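Local structure of uracil-DNA glycosylase (Nitratifractor salsuginis, 5X3G) at residues Glu44-Gly49 / Ala170-Ser175; Glu154-Phe159 / Val164-Met169; Thr203-Gly208 / Trp243-Pro248. The protein belongs to the uracil-DNA glycosylase family, single-domain alpha/beta proteins in which helices pack on both faces of a central four-stranded parallel sheet. One frame throughout, in Å; residues are numbered along the deposited sequence.

Contact 1. Residues Glu44-Gly49 / Ala170-Ser175; sequences EWMAAG and ALLFTS
M46, near the end of helix 40-48, stands opposite L172 in the loop that follows strand 164-168; their CA atoms, 9.0 Å apart, mark the nearest approach of the two backbones. At that spacing side chains alone bridge the gap. G49 is the first residue to leave helical geometry, with a positive phi of 77° that a residue without a side chain adopts easily.

W45 spans most of the distance. With CG anti to the backbone N (chi1 166°), its indole extends toward the loop, benzene half leading. L172 comes from the opposite direction and meets the rim of the ring: its CD1 lies in the ring plane, 3.5 Å from CH2 of W45. The other methyl, CD2 of L172, fits between two residues of the helix, 3.6 Å from CZ3 of W45 and 3.6 Å from CG of M46. A branched leucine suits the place because both its methyls reach the rim of the indole, CD2 meeting M46 as well. T174 adds a third contact along the same rim, its CG2 3.5 Å from CH2 of W45. Since OG1 of T174 takes the position between the backbone N and the carbonyl carbon (chi1 56°), the methyl is left for the indole while the hydroxyl hydrogen-bonds to E178 and H182. Y42 and Y52 make edge-to-face contacts with the indole.

No hydrogen bond crosses this interface. The two segments are joined by apolar contacts of L172 and T174 with the indole rim and of L172 with M46, and threonine, with one apolar and one polar branch, marks where that apolar patch gives way to a hydrogen-bonded network.

Contact 2. Residues Glu154-Phe159 / Val164-Met169; sequences ELRENF and VLLLNM
F159 of helix 152-161 packs against V164 and L166 of the strand that begins just after the helix ends. Its CB touches first, 4.1 Å from CD1 of L166. Beyond it the ring turns one face to the same leucine: CD2 of L166 sits 4.2 Å above the plane, displaced toward the rim on the side of CG and CD1. That CD1 atom of F159 also meets V164, lying 4.0 Å from its CG1, which approaches the ring obliquely. V164 can offer this methyl because its CG1 is anti to the backbone N (chi1 175°). The approaches thus gather at the CB, CG and CD1 end of the side chain, and CZ at its tip lies farther from the strand's methyls.

The backbones join as well. The amide N of V164 donates to O of F159 at 3.1 Å, with an N-H...O angle of 153°; CB of V164 rests 3.4 Å from the same oxygen. Farther back on the helix, the aliphatic CG of R156 approaches CD1 of L166 at 4.3 Å, while its guanidinium forms a salt bridge with E160.

The axes of 154-159 and 164-168 pass 8.8 Å apart, and the strand's alternation sorts its residues: V164 and L166 point to this helix, whereas L167 packs against helix 179-196. Valine and leucine suit a buried strand between two helical layers, and phenylalanine offers a face to L166 and its CD1 to V164. The chemistry is a division of labour: one hydrogen bond satisfies a carbonyl near the helix end and links the helix to the start of the strand across the short connection, while apolar contacts set the helix on its face.

Contact 3. Residues Thr203-Gly208 / Trp243-Pro248; sequences TLILFG and WELFGP
F207, at the end of strand 203-207, and F246 of helix 240-246 form the tight part of this contact, their CZ atoms 3.6 Å apart. The rings come from opposite directions and meet rim to rim, neither lying over the other's face; their centroids are 6.0 Å apart and the planes are inclined at 44°. CE2 of F246 joins in, 3.9 Å from CZ of F207. I205 packs beside the aromatic pair: its CG2, anti to the backbone N, is directed at the helix and comes within 4.1 Å of CZ of F246. The same methyl lies above one face of the F207 ring, near its rim. F119 makes an edge-to-face contact with F246, and I205, F207 and F246 are all buried.

The side facing solvent is L245, the one partly exposed residue among the four that touch, which has no approach as short as that between the rings. It reaches I205 tip to tip, CD2 of L245 standing 3.9 Å from CG2 of I205. That same CD2 leans over a face of the neighbouring F246 ring, while L228 of strand 225-228 touches both L245 and F207. The backbones stay well separated, with CA of I205 and CA of L245 at 9.1 Å.

A beta-branched isoleucine is at home in a strand, and phenylalanines offer enough length to cross the gap between layers. No hydrogen bond joins the two segments; between them the contact rests on apolar packing, which removes the carbons of I205, F207 and F246 from water.

Overall arrangement
From the N terminus, helix 40-48 comes first and waits 120 residues for its partner: contact 1 closes that long loop on the segment after strand 164-168. Contact 2 is nested inside it, a short local closure in which helix 152-161 folds back on the strand that follows; the chain then runs directly from residue 169 into 170-175. Contact 3 follows in series, closing the 34 residues between strand 203-207 and helix 240-246. Contacts 2 and 3, with centres 12 Å apart, seat two helices on the same face of the parallel sheet, whereas contact 1, across the chain's centre from contact 3, ties the N-terminal helical region to a loop beyond the sheet.

Contact 1. Residues Glu44-Gly49 / Ala170-Ser175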
ATOM      1  N   GLU A  44     -12.429 -20.893  -0.376  1.00 43.66           N
ATOM      2  CA  GLU A  44     -11.830 -22.201  -0.127  1.00 40.85           C
ATOM      3  C   GLU A  44     -10.463 -22.316  -0.792  1.00 28.18           C
ATOM      4  O   GLU A  44      -9.499 -22.789  -0.175  1.00 39.20           O
ATOM      5  CB  GLU A  44     -12.764 -23.308  -0.619  1.00 38.24           C
ATOM      6  N   TRP A  45     -10.361 -21.884  -2.054  1.00 36.62           N
ATOM      7  CA  TRP A  45      -9.067 -21.863  -2.730  1.00 35.58           C
ATOM      8  C   TRP A  45      -8.063 -21.006  -1.977  1.00 42.67           C
ATOM      9  O   TRP A  45      -6.891 -21.377  -1.843  1.00 40.79           O
ATOM     10  CB  TRP A  45      -9.226 -21.345  -4.158  1.00 41.53           C
ATOM     11  CG  TRP A  45      -7.915 -20.987  -4.783  1.00 44.98           C
ATOM     12  CD1 TRP A  45      -6.926 -21.845  -5.155  1.00 45.32           C
ATOM     13  CD2 TRP A  45      -7.435 -19.669  -5.084  1.00 46.99           C
ATOM     14  NE1 TRP A  45      -5.865 -21.150  -5.683  1.00 46.34           N
ATOM     15  CE2 TRP A  45      -6.153 -19.811  -5.649  1.00 46.48           C
ATOM     16  CE3 TRP A  45      -7.969 -18.385  -4.937  1.00 37.49           C
ATOM     17  CZ2 TRP A  45      -5.397 -18.721  -6.066  1.00 37.95           C
ATOM     18  CZ3 TRP A  45      -7.216 -17.302  -5.352  1.00 39.87           C
ATOM     19  CH2 TRP A  45      -5.944 -17.477  -5.909  1.00 44.91           C
HETATM   20  N   MSE A  46      -8.503 -19.852  -1.490  1.00 42.85           N
HETATM   21  CA  MSE A  46      -7.653 -18.949  -0.728  1.00 43.51           C
HETATM   22  C   MSE A  46      -7.161 -19.598   0.559  1.00 45.37           C
HETATM   23  O   MSE A  46      -6.025 -19.388   0.984  1.00 36.51           O
HETATM   24  CB  MSE A  46      -8.422 -17.674  -0.413  1.00 36.69           C
HETATM   25  CG  MSE A  46      -7.630 -16.405  -0.536  1.00 40.39           C
HETATM   26 SE   MSE A  46      -8.816 -14.924  -0.140  1.00 56.47          SE
HETATM   27  CE  MSE A  46      -8.422 -14.733   1.749  1.00 41.45           C
ATOM     28  N   ALA A  47      -8.041 -20.387   1.178  1.00 45.85           N
ATOM     29  CA  ALA A  47      -7.663 -21.112   2.384  1.00 43.87           C
ATOM     30  C   ALA A  47      -6.662 -22.215   2.068  1.00 38.71           C
ATOM     31  O   ALA A  47      -5.811 -22.549   2.901  1.00 47.14           O
ATOM     32  CB  ALA A  47      -8.906 -21.688   3.063  1.00 48.24           C
ATOM     33  N   ALA A  48      -6.749 -22.794   0.866  1.00 42.60           N
ATOM     34  CA  ALA A  48      -5.799 -23.832   0.474  1.00 52.95           C
ATOM     35  C   ALA A  48      -4.365 -23.315   0.482  1.00 52.29           C
ATOM     36  O   ALA A  48      -3.430 -24.081   0.739  1.00 48.42           O
ATOM     37  CB  ALA A  48      -6.159 -24.386  -0.905  1.00 44.13           C
ATOM     38  N   GLY A  49      -4.171 -22.029   0.199  1.00 54.01           N
ATOM     39  CA  GLY A  49      -2.872 -21.411   0.376  1.00 31.09           C
ATOM     40  C   GLY A  49      -1.846 -21.705  -0.692  1.00 43.44           C
ATOM     41  O   GLY A  49      -0.661 -21.431  -0.480  1.00 44.37           O
ATOM     42  N   ALA A 170      -6.931  -5.852  -5.275  1.00 19.81           N
ATOM     43  CA  ALA A 170      -6.985  -7.278  -4.993  1.00 26.37           C
ATOM     44  C   ALA A 170      -5.806  -7.633  -4.099  1.00 26.10           C
ATOM     45  O   ALA A 170      -4.702  -7.117  -4.285  1.00 28.37           O
ATOM     46  CB  ALA A 170      -6.950  -8.113  -6.279  1.00 26.28           C
ATOM     47  N   LEU A 171      -6.038  -8.513  -3.128  1.00 26.69           N
ATOM     48  CA  LEU A 171      -5.026  -8.832  -2.128  1.00 27.66           C
ATOM     49  C   LEU A 171      -4.124  -9.996  -2.522  1.00 24.75           C
ATOM     50  O   LEU A 171      -3.204 -10.324  -1.765  1.00 22.92           O
ATOM     51  CB  LEU A 171      -5.689  -9.139  -0.781  1.00 21.99           C
ATOM     52  CG  LEU A 171      -6.565  -8.042  -0.174  1.00 23.67           C
ATOM     53  CD1 LEU A 171      -6.961  -8.414   1.249  1.00 22.17           C
ATOM     54  CD2 LEU A 171      -5.866  -6.689  -0.210  1.00 25.36           C
ATOM     55  N   LEU A 172      -4.350 -10.628  -3.672  1.00 25.07           N
ATOM     56  CA  LEU A 172      -3.512 -11.746  -4.077  1.00 27.18           C
ATOM     57  C   LEU A 172      -3.261 -11.690  -5.577  1.00 24.81           C
ATOM     58  O   LEU A 172      -4.010 -11.069  -6.333  1.00 31.60           O
ATOM     59  CB  LEU A 172      -4.131 -13.095  -3.668  1.00 23.67           C
ATOM     60  CG  LEU A 172      -5.496 -13.537  -4.210  1.00 32.63           C
ATOM     61  CD1 LEU A 172      -5.418 -14.057  -5.642  1.00 31.58           C
ATOM     62  CD2 LEU A 172      -6.101 -14.584  -3.286  1.00 28.56           C
ATOM     63  N   PHE A 173      -2.194 -12.371  -5.991  1.00 29.41           N
ATOM     64  CA  PHE A 173      -1.740 -12.414  -7.375  1.00 29.19           C
ATOM     65  C   PHE A 173      -1.440 -13.859  -7.738  1.00 28.21           C
ATOM     66  O   PHE A 173      -0.800 -14.571  -6.959  1.00 30.37           O
ATOM     67  CB  PHE A 173      -0.488 -11.542  -7.558  1.00 32.97           C
ATOM     68  CG  PHE A 173       0.173 -11.675  -8.909  1.00 32.27           C
ATOM     69  CD1 PHE A 173      -0.130 -10.789  -9.927  1.00 30.51           C
ATOM     70  CD2 PHE A 173       1.121 -12.660  -9.147  1.00 37.74           C
ATOM     71  CE1 PHE A 173       0.479 -10.892 -11.161  1.00 31.09           C
ATOM     72  CE2 PHE A 173       1.732 -12.773 -10.381  1.00 33.91           C
ATOM     73  CZ  PHE A 173       1.412 -11.884 -11.388  1.00 31.77           C
ATOM     74  N   THR A 174      -1.893 -14.290  -8.915  1.00 30.46           N
ATOM     75  CA  THR A 174      -1.571 -15.615  -9.433  1.00 35.60           C
ATOM     76  C   THR A 174      -0.715 -15.533 -10.690  1.00 36.86           C
ATOM     77  O   THR A 174       0.369 -16.121 -10.748  1.00 43.38           O
ATOM     78  CB  THR A 174      -2.855 -16.412  -9.710  1.00 34.50           C
ATOM     79  OG1 THR A 174      -3.700 -15.678 -10.604  1.00 39.54           O
ATOM     80  CG2 THR A 174      -3.606 -16.678  -8.418  1.00 27.69           C
ATOM     81  N   SER A 175      -1.181 -14.813 -11.709  1.00 36.66           N
ATOM     82  CA  SER A 175      -0.389 -14.553 -12.900  1.00 40.72           C
ATOM     83  C   SER A 175      -0.813 -13.210 -13.469  1.00 38.49           C
ATOM     84  O   SER A 175      -1.879 -12.683 -13.136  1.00 40.27           O
ATOM     85  CB  SER A 175      -0.548 -15.661 -13.948  1.00 40.25           C
ATOM     86  OG  SER A 175      -1.876 -15.713 -14.436  1.00 41.73           O
TER

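Contact 2. Residues Glu154-Phe159 / Val164-Met169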
ATOM      1  N   GLU A 154      11.200   0.389   7.506  1.00 25.92           N
ATOM      2  CA  GLU A 154      10.950   1.599   8.285  1.00 25.72           C
ATOM      3  C   GLU A 154      10.124   2.618   7.509  1.00 25.85           C
ATOM      4  O   GLU A 154       9.387   3.401   8.118  1.00 25.86           O
ATOM      5  CB  GLU A 154      12.277   2.217   8.724  1.00 21.98           C
ATOM      6  CG  GLU A 154      13.241   1.226   9.351  1.00 29.72           C
ATOM      7  CD  GLU A 154      14.593   1.841   9.647  1.00 34.13           C
ATOM      8  OE1 GLU A 154      15.100   2.603   8.798  1.00 32.30           O
ATOM      9  OE2 GLU A 154      15.147   1.567  10.732  1.00 44.30           O
ATOM     10  N   LEU A 155      10.247   2.643   6.179  1.00 26.96           N
ATOM     11  CA  LEU A 155       9.367   3.488   5.377  1.00 20.21           C
ATOM     12  C   LEU A 155       7.926   3.000   5.456  1.00 27.17           C
ATOM     13  O   LEU A 155       6.996   3.804   5.598  1.00 21.99           O
ATOM     14  CB  LEU A 155       9.850   3.523   3.925  1.00 30.46           C
ATOM     15  CG  LEU A 155       8.973   4.223   2.882  1.00 27.48           C
ATOM     16  CD1 LEU A 155       8.692   5.658   3.293  1.00 22.47           C
ATOM     17  CD2 LEU A 155       9.627   4.178   1.507  1.00 29.30           C
ATOM     18  N   ARG A 156       7.722   1.683   5.365  1.00 24.78           N
ATOM     19  CA  ARG A 156       6.399   1.108   5.601  1.00 24.44           C
ATOM     20  C   ARG A 156       5.870   1.489   6.982  1.00 28.70           C
ATOM     21  O   ARG A 156       4.732   1.963   7.124  1.00 23.70           O
ATOM     22  CB  ARG A 156       6.484  -0.412   5.431  1.00 22.38           C
ATOM     23  CG  ARG A 156       5.168  -1.170   5.468  1.00 21.35           C
ATOM     24  CD  ARG A 156       4.848  -1.635   6.879  1.00 24.37           C
ATOM     25  NE  ARG A 156       5.736  -2.716   7.304  1.00 29.99           N
ATOM     26  CZ  ARG A 156       5.833  -3.154   8.555  1.00 35.60           C
ATOM     27  NH1 ARG A 156       6.669  -4.140   8.851  1.00 49.37           N
ATOM     28  NH2 ARG A 156       5.093  -2.606   9.509  1.00 27.79           N
ATOM     29  N   GLU A 157       6.698   1.296   8.013  1.00 20.37           N
ATOM     30  CA  GLU A 157       6.300   1.638   9.375  1.00 33.24           C
ATOM     31  C   GLU A 157       5.940   3.112   9.498  1.00 28.84           C
ATOM     32  O   GLU A 157       5.028   3.472  10.247  1.00 32.51           O
ATOM     33  CB  GLU A 157       7.423   1.286  10.351  1.00 31.54           C
ATOM     34  CG  GLU A 157       7.634  -0.204  10.553  1.00 30.62           C
ATOM     35  CD  GLU A 157       8.870  -0.508  11.378  1.00 39.52           C
ATOM     36  OE1 GLU A 157       9.775   0.351  11.441  1.00 36.20           O
ATOM     37  OE2 GLU A 157       8.937  -1.608  11.965  1.00 40.88           O
ATOM     38  N   ASN A 158       6.647   3.980   8.771  1.00 23.27           N
ATOM     39  CA  ASN A 158       6.335   5.405   8.820  1.00 23.66           C
ATOM     40  C   ASN A 158       5.037   5.722   8.087  1.00 27.30           C
ATOM     41  O   ASN A 158       4.303   6.625   8.503  1.00 24.20           O
ATOM     42  CB  ASN A 158       7.486   6.224   8.236  1.00 19.72           C
ATOM     43  CG  ASN A 158       8.693   6.270   9.150  1.00 31.81           C
ATOM     44  OD1 ASN A 158       8.620   5.895  10.323  1.00 30.32           O
ATOM     45  ND2 ASN A 158       9.812   6.750   8.621  1.00 28.92           N
ATOM     46  N   PHE A 159       4.749   5.016   6.989  1.00 26.08           N
ATOM     47  CA  PHE A 159       3.416   5.094   6.398  1.00 23.21           C
ATOM     48  C   PHE A 159       2.353   4.798   7.444  1.00 27.69           C
ATOM     49  O   PHE A 159       1.363   5.528   7.572  1.00 22.05           O
ATOM     50  CB  PHE A 159       3.278   4.111   5.235  1.00 24.83           C
ATOM     51  CG  PHE A 159       3.683   4.668   3.905  1.00 23.79           C
ATOM     52  CD1 PHE A 159       2.980   5.715   3.331  1.00 18.20           C
ATOM     53  CD2 PHE A 159       4.741   4.114   3.206  1.00 19.66           C
ATOM     54  CE1 PHE A 159       3.346   6.215   2.097  1.00 26.57           C
ATOM     55  CE2 PHE A 159       5.110   4.608   1.974  1.00 20.09           C
ATOM     56  CZ  PHE A 159       4.410   5.662   1.416  1.00 22.88           C
ATOM     57  N   VAL A 164      -1.689   5.539   7.264  1.00 18.52           N
ATOM     58  CA  VAL A 164      -1.933   5.181   5.873  1.00 19.35           C
ATOM     59  C   VAL A 164      -2.151   3.679   5.787  1.00 20.69           C
ATOM     60  O   VAL A 164      -1.258   2.890   6.118  1.00 18.36           O
ATOM     61  CB  VAL A 164      -0.776   5.628   4.968  1.00 22.09           C
ATOM     62  CG1 VAL A 164      -0.982   5.129   3.539  1.00 23.96           C
ATOM     63  CG2 VAL A 164      -0.660   7.145   4.998  1.00 17.18           C
ATOM     64  N   LEU A 165      -3.346   3.289   5.357  1.00 23.47           N
ATOM     65  CA  LEU A 165      -3.654   1.904   5.029  1.00 22.97           C
ATOM     66  C   LEU A 165      -3.245   1.651   3.585  1.00 28.73           C
ATOM     67  O   LEU A 165      -3.825   2.233   2.660  1.00 23.97           O
ATOM     68  CB  LEU A 165      -5.145   1.617   5.225  1.00 26.86           C
ATOM     69  CG  LEU A 165      -5.632   0.192   4.940  1.00 24.76           C
ATOM     70  CD1 LEU A 165      -5.082  -0.791   5.958  1.00 21.76           C
ATOM     71  CD2 LEU A 165      -7.149   0.153   4.913  1.00 31.87           C
ATOM     72  N   LEU A 166      -2.235   0.802   3.396  1.00 21.93           N
ATOM     73  CA  LEU A 166      -1.688   0.510   2.072  1.00 23.75           C
ATOM     74  C   LEU A 166      -2.491  -0.633   1.463  1.00 23.18           C
ATOM     75  O   LEU A 166      -2.162  -1.809   1.624  1.00 19.39           O
ATOM     76  CB  LEU A 166      -0.206   0.179   2.182  1.00 18.36           C
ATOM     77  CG  LEU A 166       0.652   1.309   2.747  1.00 19.29           C
ATOM     78  CD1 LEU A 166       2.000   0.781   3.229  1.00 21.62           C
ATOM     79  CD2 LEU A 166       0.845   2.401   1.705  1.00 21.59           C
ATOM     80  N   LEU A 167      -3.545  -0.281   0.730  1.00 24.66           N
ATOM     81  CA  LEU A 167      -4.579  -1.227   0.329  1.00 18.34           C
ATOM     82  C   LEU A 167      -4.531  -1.470  -1.176  1.00 22.63           C
ATOM     83  O   LEU A 167      -4.731  -0.542  -1.964  1.00 19.09           O
ATOM     84  CB  LEU A 167      -5.956  -0.707   0.743  1.00 23.68           C
ATOM     85  CG  LEU A 167      -7.163  -1.569   0.375  1.00 25.50           C
ATOM     86  CD1 LEU A 167      -7.042  -2.953   0.996  1.00 18.53           C
ATOM     87  CD2 LEU A 167      -8.449  -0.882   0.803  1.00 23.33           C
ATOM     88  N   ASN A 168      -4.277  -2.717  -1.566  1.00 26.15           N
ATOM     89  CA  ASN A 168      -4.375  -3.140  -2.958  1.00 23.87           C
ATOM     90  C   ASN A 168      -5.820  -3.485  -3.302  1.00 23.74           C
ATOM     91  O   ASN A 168      -6.587  -3.940  -2.449  1.00 25.25           O
ATOM     92  CB  ASN A 168      -3.475  -4.350  -3.227  1.00 26.54           C
ATOM     93  CG  ASN A 168      -2.041  -3.958  -3.544  1.00 22.74           C
ATOM     94  OD1 ASN A 168      -1.790  -2.942  -4.186  1.00 23.46           O
ATOM     95  ND2 ASN A 168      -1.094  -4.763  -3.083  1.00 20.69           N
HETATM   96  N   MSE A 169      -6.188  -3.263  -4.564  1.00 26.31           N
HETATM   97  CA  MSE A 169      -7.555  -3.520  -5.030  1.00 27.56           C
HETATM   98  C   MSE A 169      -7.901  -5.003  -4.944  1.00 26.41           C
HETATM   99  O   MSE A 169      -9.026  -5.368  -4.598  1.00 26.93           O
HETATM  100  CB  MSE A 169      -7.747  -3.014  -6.460  1.00 34.22           C
HETATM  101  CG  MSE A 169      -7.690  -1.506  -6.590  1.00 39.00           C
HETATM  102 SE   MSE A 169      -9.182  -0.650  -5.677  1.00 53.78          SE
HETATM  103  CE  MSE A 169     -10.018   0.200  -7.221  1.00 59.99           C
TER

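Contact 3. Residues Thr203-Gly208 / Trp243-Pro248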
ATOM      1  N   THR A 203      -9.093   9.711   4.019  1.00 26.19           N
ATOM      2  CA  THR A 203      -8.942  10.273   2.684  1.00 27.29           C
ATOM      3  C   THR A 203      -8.297   9.255   1.750  1.00 21.76           C
ATOM      4  O   THR A 203      -7.262   8.668   2.078  1.00 21.92           O
ATOM      5  CB  THR A 203      -8.107  11.552   2.737  1.00 26.68           C
ATOM      6  OG1 THR A 203      -8.839  12.567   3.435  1.00 27.51           O
ATOM      7  CG2 THR A 203      -7.794  12.041   1.337  1.00 30.34           C
ATOM      8  N   LEU A 204      -8.912   9.049   0.588  1.00 28.45           N
ATOM      9  CA  LEU A 204      -8.364   8.141  -0.409  1.00 28.80           C
ATOM     10  C   LEU A 204      -7.252   8.834  -1.187  1.00 30.78           C
ATOM     11  O   LEU A 204      -7.456   9.917  -1.743  1.00 26.77           O
ATOM     12  CB  LEU A 204      -9.458   7.672  -1.369  1.00 27.79           C
ATOM     13  CG  LEU A 204     -10.756   7.114  -0.782  1.00 30.97           C
ATOM     14  CD1 LEU A 204     -11.670   6.623  -1.902  1.00 24.76           C
ATOM     15  CD2 LEU A 204     -10.482   6.006   0.230  1.00 22.96           C
ATOM     16  N   ILE A 205      -6.076   8.212  -1.225  1.00 24.93           N
ATOM     17  CA  ILE A 205      -4.961   8.691  -2.034  1.00 25.57           C
ATOM     18  C   ILE A 205      -4.938   7.871  -3.315  1.00 28.85           C
ATOM     19  O   ILE A 205      -4.711   6.655  -3.281  1.00 20.49           O
ATOM     20  CB  ILE A 205      -3.628   8.589  -1.280  1.00 20.94           C
ATOM     21  CG1 ILE A 205      -3.677   9.428  -0.004  1.00 18.90           C
ATOM     22  CG2 ILE A 205      -2.473   9.018  -2.181  1.00 17.69           C
ATOM     23  CD1 ILE A 205      -2.530   9.149   0.936  1.00 20.74           C
ATOM     24  N   LEU A 206      -5.170   8.532  -4.443  1.00 21.88           N
ATOM     25  CA  LEU A 206      -5.432   7.854  -5.709  1.00 22.48           C
ATOM     26  C   LEU A 206      -4.328   8.205  -6.703  1.00 29.30           C
ATOM     27  O   LEU A 206      -4.331   9.290  -7.290  1.00 28.66           O
ATOM     28  CB  LEU A 206      -6.811   8.238  -6.234  1.00 31.29           C
ATOM     29  CG  LEU A 206      -7.940   8.019  -5.221  1.00 29.31           C
ATOM     30  CD1 LEU A 206      -9.210   8.736  -5.655  1.00 37.56           C
ATOM     31  CD2 LEU A 206      -8.198   6.528  -5.014  1.00 32.49           C
ATOM     32  N   PHE A 207      -3.392   7.278  -6.893  1.00 26.92           N
ATOM     33  CA  PHE A 207      -2.291   7.460  -7.832  1.00 22.29           C
ATOM     34  C   PHE A 207      -2.770   7.152  -9.246  1.00 32.20           C
ATOM     35  O   PHE A 207      -3.117   6.007  -9.553  1.00 24.46           O
ATOM     36  CB  PHE A 207      -1.115   6.559  -7.463  1.00 23.65           C
ATOM     37  CG  PHE A 207      -0.265   7.090  -6.348  1.00 27.47           C
ATOM     38  CD1 PHE A 207      -0.154   8.452  -6.127  1.00 25.72           C
ATOM     39  CD2 PHE A 207       0.433   6.223  -5.523  1.00 26.38           C
ATOM     40  CE1 PHE A 207       0.634   8.938  -5.100  1.00 32.76           C
ATOM     41  CE2 PHE A 207       1.222   6.702  -4.496  1.00 24.57           C
ATOM     42  CZ  PHE A 207       1.324   8.062  -4.284  1.00 27.56           C
ATOM     43  N   GLY A 208      -2.787   8.171 -10.103  1.00 31.31           N
ATOM     44  CA  GLY A 208      -3.026   7.950 -11.522  1.00 30.67           C
ATOM     45  C   GLY A 208      -4.353   7.270 -11.809  1.00 25.24           C
ATOM     46  O   GLY A 208      -5.415   7.693 -11.336  1.00 34.62           O
ATOM     47  N   TRP A 243       4.290  16.996  -2.847  1.00 31.32           N
ATOM     48  CA  TRP A 243       5.010  17.634  -1.747  1.00 25.87           C
ATOM     49  C   TRP A 243       4.064  18.026  -0.624  1.00 28.85           C
ATOM     50  O   TRP A 243       4.389  17.863   0.558  1.00 33.20           O
ATOM     51  CB  TRP A 243       5.745  18.886  -2.223  1.00 29.65           C
ATOM     52  CG  TRP A 243       6.729  18.718  -3.328  1.00 28.22           C
ATOM     53  CD1 TRP A 243       7.129  17.558  -3.927  1.00 30.27           C
ATOM     54  CD2 TRP A 243       7.449  19.772  -3.968  1.00 34.86           C
ATOM     55  NE1 TRP A 243       8.056  17.832  -4.909  1.00 30.74           N
ATOM     56  CE2 TRP A 243       8.268  19.186  -4.951  1.00 35.58           C
ATOM     57  CE3 TRP A 243       7.478  21.159  -3.802  1.00 50.88           C
ATOM     58  CZ2 TRP A 243       9.107  19.942  -5.767  1.00 41.27           C
ATOM     59  CZ3 TRP A 243       8.310  21.906  -4.609  1.00 45.54           C
ATOM     60  CH2 TRP A 243       9.113  21.298  -5.580  1.00 43.45           C
ATOM     61  N   GLU A 244       2.897  18.569  -0.970  1.00 27.86           N
ATOM     62  CA  GLU A 244       1.986  19.024   0.071  1.00 31.54           C
ATOM     63  C   GLU A 244       1.261  17.866   0.744  1.00 26.71           C
ATOM     64  O   GLU A 244       0.974  17.939   1.945  1.00 28.73           O
ATOM     65  CB  GLU A 244       0.979  20.024  -0.499  1.00 31.12           C
ATOM     66  CG  GLU A 244       0.057  20.607   0.562  1.00 46.80           C
ATOM     67  CD  GLU A 244      -0.767  21.773   0.060  1.00 50.61           C
ATOM     68  OE1 GLU A 244      -0.601  22.159  -1.115  1.00 36.54           O
ATOM     69  OE2 GLU A 244      -1.581  22.304   0.845  1.00 59.26           O
ATOM     70  N   LEU A 245       0.965  16.791   0.011  1.00 31.68           N
ATOM     71  CA  LEU A 245       0.298  15.661   0.653  1.00 26.31           C
ATOM     72  C   LEU A 245       1.253  14.885   1.557  1.00 28.05           C
ATOM     73  O   LEU A 245       0.945  14.633   2.727  1.00 28.57           O
ATOM     74  CB  LEU A 245      -0.314  14.735  -0.397  1.00 26.43           C
ATOM     75  CG  LEU A 245      -0.891  13.432   0.163  1.00 19.24           C
ATOM     76  CD1 LEU A 245      -1.958  13.719   1.206  1.00 23.26           C
ATOM     77  CD2 LEU A 245      -1.463  12.578  -0.952  1.00 23.28           C
ATOM     78  N   PHE A 246       2.421  14.507   1.038  1.00 28.15           N
ATOM     79  CA  PHE A 246       3.322  13.615   1.756  1.00 26.86           C
ATOM     80  C   PHE A 246       4.346  14.345   2.611  1.00 19.78           C
ATOM     81  O   PHE A 246       4.912  13.736   3.524  1.00 26.80           O
ATOM     82  CB  PHE A 246       4.050  12.703   0.768  1.00 21.48           C
ATOM     83  CG  PHE A 246       3.138  11.771   0.035  1.00 31.42           C
ATOM     84  CD1 PHE A 246       2.523  10.719   0.695  1.00 23.05           C
ATOM     85  CD2 PHE A 246       2.884  11.951  -1.312  1.00 28.97           C
ATOM     86  CE1 PHE A 246       1.675   9.863   0.021  1.00 22.02           C
ATOM     87  CE2 PHE A 246       2.040  11.096  -1.988  1.00 19.25           C
ATOM     88  CZ  PHE A 246       1.432  10.054  -1.324  1.00 21.03           C
ATOM     89  N   GLY A 247       4.606  15.616   2.326  1.00 22.68           N
ATOM     90  CA  GLY A 247       5.530  16.417   3.097  1.00 27.44           C
ATOM     91  C   GLY A 247       5.319  16.339   4.598  1.00 27.11           C
ATOM     92  O   GLY A 247       6.244  16.027   5.351  1.00 20.57           O
ATOM     93  N   PRO A 248       4.096  16.621   5.066  1.00 25.83           N
ATOM     94  CA  PRO A 248       3.837  16.564   6.516  1.00 22.73           C
ATOM     95  C   PRO A 248       4.061  15.200   7.134  1.00 26.67           C
ATOM     96  O   PRO A 248       4.156  15.102   8.364  1.00 26.52           O
ATOM     97  CB  PRO A 248       2.366  16.985   6.623  1.00 30.00           C
ATOM     98  CG  PRO A 248       2.138  17.825   5.421  1.00 30.21           C
ATOM     99  CD  PRO A 248       2.947  17.184   4.336  1.00 26.88           C
TER